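Long-range contacts in cyclic UMP-AMP synthase (Rhodothermus marinus SG0.5JP17-172, PDB 6E0K), which makes the second messenger 3',3'-cUAMP from UTP and ATP, with magnesium as cofactor, as the signal of a CBASS antiphage defence system: residues A[55-63]-A[124-132]; A[96-107]-A[114-123]. All coordinates share one frame; numbering follows the deposited sequence.

Contact 1: A[55-63]-A[124-132]; sequences IRGDSDVDV and TYLPADVVV
Asp62 and Asp129 stand side by side on one face of a parallel strand pair, where a water lies 2.7 Å from Asp62 OD1 and 2.6 Å from Asp129 OD2, bridging the two carboxylates. The carboxylate planes are turned 74° apart, and OD1 of Asp62 comes within 4.2 Å of OD2 of Asp129. Both residues bind magnesium together with Asp60, the aspartate triad of the nucleotidyltransferase active site. The two acids come to the shared water by different rotamers: Asp129 has CG anti to its backbone nitrogen, whereas CG of Asp62 lies beside its own nitrogen, which swings OD1 toward the neighbouring strand. Asp60 lays OD1 against the proline ring, 3.6 Å from CG of Pro127.

The backbone beneath fixes this spacing. Val61 N donates to Pro127 O (2.9 Å) almost straight, at 175°, and Val61 O receives Asp129 N; Val63 then repeats the pattern with Asp129 O and Val131 N. On the reverse face Val63 CG2 meets CB of Ala128 at 4.1 Å. Where the strands begin, Leu126 reaches over the incoming loop: its CB touches Val61 CG2 at 3.8 Å, and its two methyls rest on the carbonyl oxygens of Gly57, Asp58 and Ser59.

Outside the pair, Thr118 and Lys120 both hold Asp129 OD1. Strand 42-45 flanks strand 61-68 antiparallel, strand 119-122 borders strand 127-138 on its other edge, and helix 18-32 packs on Val61 and Leu126.

Contact 2: A[96-107]-A[114-123]; sequences YSDVERALTDYY and RGRKTLKVET
Leu119 fills the middle of this helix-on-sheet contact, its CD1 directed at helix 92-107, where it meets Leu103 CD1 at 3.9 Å and also touches Val99 CG1 and the backbone of Glu100. Leu103 CD1 serves a second neighbour, Val121 CG2, at 3.8 Å, so one methyl bridges two successive inward-facing residues of the strand. Further along, Val121 CG1, anti to its own backbone nitrogen (chi1 180°), sits over one face of the Tyr107 ring in a CH-pi contact, 3.8 Å from the centroid and displaced toward the rim. Tyr106 covers the opposite face, leaving the ring between the two. Thr123 CG2 lies 3.7 Å from Tyr107 OH, whose polar partner is Ser26.

At the other end Tyr96 sets its hydroxyl end against Leu119, with CZ 3.9 Å from Leu119 CG. Its OH is linked through a water to Gly115 O, connecting the helix to the turn that leads into the UTP-binding residues 116-120. Outermost is a salt bridge: Arg114 grips Glu100 side-on with two nitrogens. NH1 donates to the syn lone pair of OE1 (2.9 Å, 163°), whereas NE reaches OE2 (2.8 Å) from above the carboxylate plane, bent to 136°. Glu100 runs out extended to its carboxylate, and Arg114 is likewise straight from CG to NE, which lets the charged ends meet beside the Tyr96 ring.

Strand 119-122 lies between strands 112-114 and 127-138, antiparallel to both. Helix 18-32 also packs against helix 92-107, at Ala102, Leu103, Tyr106 and Tyr107.

Contacts 1 and 2, their centres about 13 Å apart, belong to one nucleotidyltransferase sheet and share the seam between strands 119-122 and 127-138. Contact 1 supplies the magnesium-binding aspartates; contact 2 packs a helix on the strand that carries, with the turn before it, the UTP-binding residues 116-120. Across the seam the metal site and the UTP site are tied where Asp129 OD1 lies 2.5 Å from Thr118 OG1, and Val130 N approaches Leu119 O at 2.7 Å. Beside them, Val131 CG2 packs on Thr118 CG2 at 3.5 Å. Strand 119-122, on which helix 96-107 packs, is the immediate neighbour of strand 127-138 in the magnesium-binding pair 55-63 and 124-132.

Contact 1: A[55-63]-A[124-132]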
# COMPACT_ATOMS: atom_id res chain seq x y z
N ILE A 55 2.15 -10.75 -5.86
CA ILE A 55 2.91 -11.89 -6.38
C ILE A 55 2.17 -13.21 -6.21
O ILE A 55 2.62 -14.23 -6.75
CB ILE A 55 4.32 -11.97 -5.73
CG1 ILE A 55 4.22 -12.09 -4.21
CG2 ILE A 55 5.16 -10.75 -6.15
CD1 ILE A 55 5.56 -12.37 -3.53
N ARG A 56 1.05 -13.21 -5.49
CA ARG A 56 0.17 -14.37 -5.42
C ARG A 56 -1.24 -13.96 -5.82
O ARG A 56 -1.56 -12.77 -5.93
CB ARG A 56 0.15 -14.98 -4.01
CG ARG A 56 1.53 -15.32 -3.45
CD ARG A 56 1.42 -16.10 -2.16
NE ARG A 56 0.60 -17.30 -2.35
CZ ARG A 56 1.07 -18.48 -2.75
NH1 ARG A 56 2.36 -18.64 -3.00
NH2 ARG A 56 0.24 -19.50 -2.90
N GLY A 57 -2.09 -14.96 -6.02
CA GLY A 57 -3.49 -14.72 -6.27
C GLY A 57 -4.40 -15.06 -5.12
O GLY A 57 -5.63 -15.01 -5.29
N ASP A 58 -3.86 -15.43 -3.96
CA ASP A 58 -4.67 -15.92 -2.84
C ASP A 58 -4.44 -15.13 -1.56
O ASP A 58 -4.85 -15.59 -0.48
CB ASP A 58 -4.40 -17.42 -2.61
CG ASP A 58 -2.96 -17.72 -2.24
OD1 ASP A 58 -2.14 -16.79 -2.13
OD2 ASP A 58 -2.64 -18.93 -2.06
N SER A 59 -3.81 -13.97 -1.64
CA SER A 59 -3.64 -13.17 -0.44
C SER A 59 -4.92 -12.39 -0.15
O SER A 59 -5.77 -12.20 -1.02
CB SER A 59 -2.45 -12.23 -0.60
OG SER A 59 -2.48 -11.59 -1.86
N ASP A 60 -5.05 -11.94 1.10
CA ASP A 60 -6.24 -11.19 1.50
C ASP A 60 -6.34 -9.90 0.68
O ASP A 60 -5.34 -9.32 0.26
CB ASP A 60 -6.21 -10.83 2.99
CG ASP A 60 -6.29 -12.05 3.91
OD1 ASP A 60 -6.47 -13.20 3.45
OD2 ASP A 60 -6.19 -11.83 5.14
N VAL A 61 -7.56 -9.45 0.46
CA VAL A 61 -7.82 -8.28 -0.37
C VAL A 61 -7.97 -7.06 0.52
O VAL A 61 -8.75 -7.06 1.48
CB VAL A 61 -9.09 -8.49 -1.22
CG1 VAL A 61 -9.34 -7.28 -2.10
CG2 VAL A 61 -8.96 -9.75 -2.07
N ASP A 62 -7.25 -5.99 0.18
CA ASP A 62 -7.30 -4.74 0.94
C ASP A 62 -8.35 -3.82 0.33
O ASP A 62 -8.14 -3.25 -0.75
CB ASP A 62 -5.93 -4.07 0.97
CG ASP A 62 -4.88 -4.94 1.63
OD1 ASP A 62 -5.12 -5.42 2.75
OD2 ASP A 62 -3.82 -5.15 1.01
N VAL A 63 -9.48 -3.65 1.03
CA VAL A 63 -10.61 -2.88 0.54
C VAL A 63 -10.75 -1.62 1.38
O VAL A 63 -10.60 -1.67 2.60
CB VAL A 63 -11.91 -3.72 0.62
CG1 VAL A 63 -13.11 -2.92 0.09
CG2 VAL A 63 -11.73 -5.04 -0.14
N THR A 124 -17.32 -15.05 -0.31
CA THR A 124 -17.28 -16.29 -1.07
C THR A 124 -16.12 -16.34 -2.07
O THR A 124 -15.98 -17.34 -2.78
CB THR A 124 -18.58 -16.49 -1.84
OG1 THR A 124 -18.75 -15.38 -2.73
CG2 THR A 124 -19.75 -16.58 -0.88
N TYR A 125 -15.30 -15.29 -2.13
CA TYR A 125 -14.14 -15.24 -2.99
C TYR A 125 -12.92 -15.29 -2.08
O TYR A 125 -12.55 -16.39 -1.62
CB TYR A 125 -14.23 -14.01 -3.89
CG TYR A 125 -15.43 -14.07 -4.80
CD1 TYR A 125 -15.41 -14.89 -5.93
CD2 TYR A 125 -16.58 -13.33 -4.54
CE1 TYR A 125 -16.50 -14.97 -6.77
CE2 TYR A 125 -17.68 -13.41 -5.37
CZ TYR A 125 -17.63 -14.23 -6.50
OH TYR A 125 -18.70 -14.32 -7.36
N LEU A 126 -12.29 -14.17 -1.78
CA LEU A 126 -11.19 -14.10 -0.82
C LEU A 126 -11.59 -13.36 0.44
O LEU A 126 -12.58 -12.62 0.47
CB LEU A 126 -9.97 -13.38 -1.44
CG LEU A 126 -9.24 -14.25 -2.46
CD1 LEU A 126 -8.38 -13.37 -3.34
CD2 LEU A 126 -8.40 -15.30 -1.77
N PRO A 127 -10.83 -13.53 1.52
CA PRO A 127 -11.05 -12.69 2.70
C PRO A 127 -10.69 -11.25 2.38
O PRO A 127 -9.75 -10.97 1.62
CB PRO A 127 -10.10 -13.28 3.75
CG PRO A 127 -9.72 -14.63 3.22
CD PRO A 127 -9.74 -14.49 1.73
N ALA A 128 -11.46 -10.33 2.95
CA ALA A 128 -11.27 -8.91 2.75
C ALA A 128 -10.88 -8.27 4.07
O ALA A 128 -11.43 -8.58 5.12
CB ALA A 128 -12.54 -8.26 2.19
N ASP A 129 -9.89 -7.39 4.00
CA ASP A 129 -9.50 -6.56 5.13
C ASP A 129 -10.00 -5.16 4.80
O ASP A 129 -9.46 -4.51 3.90
CB ASP A 129 -7.98 -6.60 5.32
CG ASP A 129 -7.56 -6.04 6.65
OD1 ASP A 129 -8.14 -6.44 7.68
OD2 ASP A 129 -6.63 -5.20 6.67
N VAL A 130 -11.04 -4.72 5.50
CA VAL A 130 -11.81 -3.54 5.11
C VAL A 130 -11.43 -2.38 6.02
O VAL A 130 -11.65 -2.44 7.23
CB VAL A 130 -13.32 -3.81 5.18
CG1 VAL A 130 -14.09 -2.57 4.76
CG2 VAL A 130 -13.71 -4.98 4.27
N VAL A 131 -10.86 -1.33 5.43
CA VAL A 131 -10.56 -0.10 6.16
C VAL A 131 -11.76 0.83 6.02
O VAL A 131 -12.11 1.25 4.91
CB VAL A 131 -9.29 0.57 5.64
CG1 VAL A 131 -9.11 1.93 6.31
CG2 VAL A 131 -8.08 -0.30 5.91
N VAL A 132 -12.41 1.12 7.14
CA VAL A 132 -13.56 2.03 7.17
C VAL A 132 -13.02 3.42 7.49
O VAL A 132 -12.38 3.62 8.53
CB VAL A 132 -14.58 1.58 8.22
CG1 VAL A 132 -15.71 2.59 8.30
CG2 VAL A 132 -15.12 0.20 7.87
O HOH W 1 -6.14 -3.70 4.63

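Contact 2: A[96-107]-A[114-123]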
# COMPACT_ATOMS: atom_id res chain seq x y z
N TYR A 96 -18.83 3.81 10.89
CA TYR A 96 -18.31 2.47 11.15
C TYR A 96 -19.44 1.50 11.53
O TYR A 96 -19.53 0.39 10.99
CB TYR A 96 -17.25 2.56 12.25
CG TYR A 96 -16.51 1.30 12.51
CD1 TYR A 96 -17.08 0.27 13.26
CD2 TYR A 96 -15.23 1.12 12.02
CE1 TYR A 96 -16.40 -0.92 13.49
CE2 TYR A 96 -14.55 -0.05 12.26
CZ TYR A 96 -15.15 -1.08 13.00
OH TYR A 96 -14.45 -2.26 13.23
N SER A 97 -20.33 1.93 12.43
CA SER A 97 -21.42 1.06 12.85
C SER A 97 -22.36 0.74 11.69
O SER A 97 -22.87 -0.39 11.58
CB SER A 97 -22.18 1.69 14.01
OG SER A 97 -21.36 1.69 15.16
N ASP A 98 -22.57 1.70 10.79
CA ASP A 98 -23.40 1.43 9.62
C ASP A 98 -22.72 0.44 8.67
O ASP A 98 -23.37 -0.46 8.14
CB ASP A 98 -23.73 2.72 8.88
CG ASP A 98 -24.88 3.48 9.52
OD1 ASP A 98 -25.83 2.84 10.02
OD2 ASP A 98 -24.82 4.74 9.51
N VAL A 99 -21.42 0.63 8.42
CA VAL A 99 -20.71 -0.30 7.54
C VAL A 99 -20.73 -1.71 8.13
O VAL A 99 -21.00 -2.69 7.43
CB VAL A 99 -19.26 0.17 7.30
CG1 VAL A 99 -18.51 -0.88 6.48
CG2 VAL A 99 -19.24 1.50 6.56
N GLU A 100 -20.46 -1.82 9.44
CA GLU A 100 -20.50 -3.14 10.09
C GLU A 100 -21.88 -3.78 9.95
O GLU A 100 -21.98 -4.98 9.63
CB GLU A 100 -20.11 -3.00 11.56
CG GLU A 100 -19.98 -4.32 12.32
CD GLU A 100 -19.65 -4.10 13.79
OE1 GLU A 100 -20.21 -3.15 14.39
OE2 GLU A 100 -18.83 -4.86 14.34
N ARG A 101 -22.95 -3.01 10.14
CA ARG A 101 -24.30 -3.55 10.00
C ARG A 101 -24.56 -4.00 8.57
O ARG A 101 -25.13 -5.07 8.34
CB ARG A 101 -25.33 -2.51 10.42
CG ARG A 101 -25.63 -2.51 11.91
CD ARG A 101 -26.86 -1.68 12.22
NE ARG A 101 -26.60 -0.25 12.07
CZ ARG A 101 -25.99 0.48 13.00
NH1 ARG A 101 -25.60 -0.08 14.13
NH2 ARG A 101 -25.78 1.78 12.80
N ALA A 102 -24.14 -3.20 7.59
CA ALA A 102 -24.34 -3.55 6.19
C ALA A 102 -23.64 -4.85 5.84
O ALA A 102 -24.21 -5.73 5.18
CB ALA A 102 -23.82 -2.42 5.30
N LEU A 103 -22.40 -5.00 6.28
CA LEU A 103 -21.66 -6.23 5.96
C LEU A 103 -22.26 -7.43 6.69
O LEU A 103 -22.39 -8.51 6.10
CB LEU A 103 -20.19 -6.05 6.33
CG LEU A 103 -19.50 -4.95 5.53
CD1 LEU A 103 -18.11 -4.68 6.11
CD2 LEU A 103 -19.42 -5.33 4.06
N THR A 104 -22.60 -7.27 7.96
CA THR A 104 -23.21 -8.35 8.72
C THR A 104 -24.55 -8.77 8.12
O THR A 104 -24.86 -9.97 8.05
CB THR A 104 -23.38 -7.93 10.18
OG1 THR A 104 -22.09 -7.58 10.72
CG2 THR A 104 -23.99 -9.05 11.00
N ASP A 105 -25.36 -7.80 7.69
CA ASP A 105 -26.65 -8.14 7.08
C ASP A 105 -26.45 -9.00 5.84
O ASP A 105 -27.22 -9.93 5.59
CB ASP A 105 -27.42 -6.87 6.68
CG ASP A 105 -27.98 -6.10 7.87
OD1 ASP A 105 -28.08 -6.65 8.99
OD2 ASP A 105 -28.33 -4.91 7.67
N TYR A 106 -25.42 -8.69 5.05
CA TYR A 106 -25.25 -9.38 3.78
C TYR A 106 -24.57 -10.74 3.95
O TYR A 106 -25.05 -11.75 3.42
CB TYR A 106 -24.47 -8.48 2.81
CG TYR A 106 -24.28 -9.11 1.45
CD1 TYR A 106 -25.29 -9.07 0.50
CD2 TYR A 106 -23.10 -9.76 1.14
CE1 TYR A 106 -25.12 -9.65 -0.74
CE2 TYR A 106 -22.92 -10.34 -0.09
CZ TYR A 106 -23.93 -10.28 -1.03
OH TYR A 106 -23.73 -10.87 -2.26
N TYR A 107 -23.44 -10.79 4.67
CA TYR A 107 -22.66 -12.02 4.77
C TYR A 107 -23.04 -12.89 5.96
O TYR A 107 -22.74 -14.09 5.94
CB TYR A 107 -21.16 -11.71 4.89
CG TYR A 107 -20.58 -11.00 3.70
CD1 TYR A 107 -20.26 -11.72 2.55
CD2 TYR A 107 -20.33 -9.62 3.72
CE1 TYR A 107 -19.72 -11.07 1.44
CE2 TYR A 107 -19.81 -8.98 2.62
CZ TYR A 107 -19.50 -9.71 1.49
OH TYR A 107 -18.97 -9.06 0.39
N ARG A 114 -14.42 -7.56 13.94
CA ARG A 114 -13.64 -6.35 14.10
C ARG A 114 -12.17 -6.67 14.35
O ARG A 114 -11.85 -7.47 15.24
CB ARG A 114 -14.17 -5.51 15.26
CG ARG A 114 -15.52 -4.90 15.02
CD ARG A 114 -15.84 -3.97 16.17
NE ARG A 114 -17.18 -3.42 16.07
CZ ARG A 114 -17.81 -2.81 17.07
NH1 ARG A 114 -19.03 -2.33 16.89
NH2 ARG A 114 -17.21 -2.68 18.24
N GLY A 115 -11.29 -6.03 13.59
CA GLY A 115 -9.87 -6.04 13.88
C GLY A 115 -9.43 -4.75 14.55
O GLY A 115 -10.22 -3.85 14.82
N ARG A 116 -8.12 -4.68 14.82
CA ARG A 116 -7.54 -3.49 15.44
C ARG A 116 -7.82 -2.24 14.62
O ARG A 116 -8.20 -1.19 15.16
CB ARG A 116 -6.04 -3.68 15.62
CG ARG A 116 -5.65 -4.85 16.51
CD ARG A 116 -6.13 -4.64 17.93
NE ARG A 116 -5.75 -5.74 18.81
CZ ARG A 116 -6.09 -5.81 20.09
NH1 ARG A 116 -6.83 -4.85 20.63
NH2 ARG A 116 -5.71 -6.85 20.83
N LYS A 117 -7.62 -2.32 13.31
CA LYS A 117 -7.74 -1.16 12.44
C LYS A 117 -8.73 -1.37 11.31
O LYS A 117 -9.00 -0.43 10.55
CB LYS A 117 -6.38 -0.77 11.85
CG LYS A 117 -5.34 -0.32 12.87
CD LYS A 117 -4.00 -0.04 12.18
CE LYS A 117 -3.06 0.75 13.06
NZ LYS A 117 -2.86 0.11 14.39
N THR A 118 -9.26 -2.58 11.16
CA THR A 118 -10.06 -2.95 10.01
C THR A 118 -11.19 -3.86 10.43
O THR A 118 -11.19 -4.43 11.53
CB THR A 118 -9.24 -3.69 8.95
OG1 THR A 118 -8.70 -4.88 9.53
CG2 THR A 118 -8.11 -2.81 8.42
N LEU A 119 -12.17 -3.98 9.54
CA LEU A 119 -13.21 -4.99 9.62
C LEU A 119 -12.78 -6.13 8.71
O LEU A 119 -12.44 -5.89 7.55
CB LEU A 119 -14.56 -4.44 9.16
CG LEU A 119 -15.48 -3.65 10.11
CD1 LEU A 119 -16.59 -2.97 9.32
CD2 LEU A 119 -16.07 -4.60 11.14
N LYS A 120 -12.75 -7.34 9.24
CA LYS A 120 -12.39 -8.50 8.43
C LYS A 120 -13.65 -9.22 7.97
O LYS A 120 -14.56 -9.48 8.77
CB LYS A 120 -11.49 -9.46 9.21
CG LYS A 120 -10.08 -8.87 9.47
CD LYS A 120 -9.11 -9.94 9.96
CE LYS A 120 -7.67 -9.65 9.50
NZ LYS A 120 -7.26 -8.25 9.80
N VAL A 121 -13.72 -9.51 6.68
CA VAL A 121 -14.91 -10.10 6.07
C VAL A 121 -14.50 -11.34 5.30
O VAL A 121 -13.61 -11.27 4.44
CB VAL A 121 -15.61 -9.10 5.14
CG1 VAL A 121 -16.84 -9.73 4.53
CG2 VAL A 121 -15.95 -7.81 5.90
N GLU A 122 -15.13 -12.47 5.61
CA GLU A 122 -14.98 -13.69 4.81
C GLU A 122 -16.03 -13.66 3.70
O GLU A 122 -17.22 -13.88 3.97
CB GLU A 122 -15.15 -14.92 5.69
CG GLU A 122 -14.21 -14.95 6.88
CD GLU A 122 -12.75 -14.88 6.48
OE1 GLU A 122 -12.37 -15.60 5.53
OE2 GLU A 122 -12.00 -14.09 7.12
N THR A 123 -15.61 -13.38 2.47
CA THR A 123 -16.52 -13.44 1.33
C THR A 123 -16.48 -14.84 0.71
O THR A 123 -15.73 -15.72 1.12
CB THR A 123 -16.19 -12.39 0.26
OG1 THR A 123 -15.07 -12.82 -0.54
CG2 THR A 123 -15.87 -11.00 0.88
O HOH W 2 -11.83 -2.10 13.51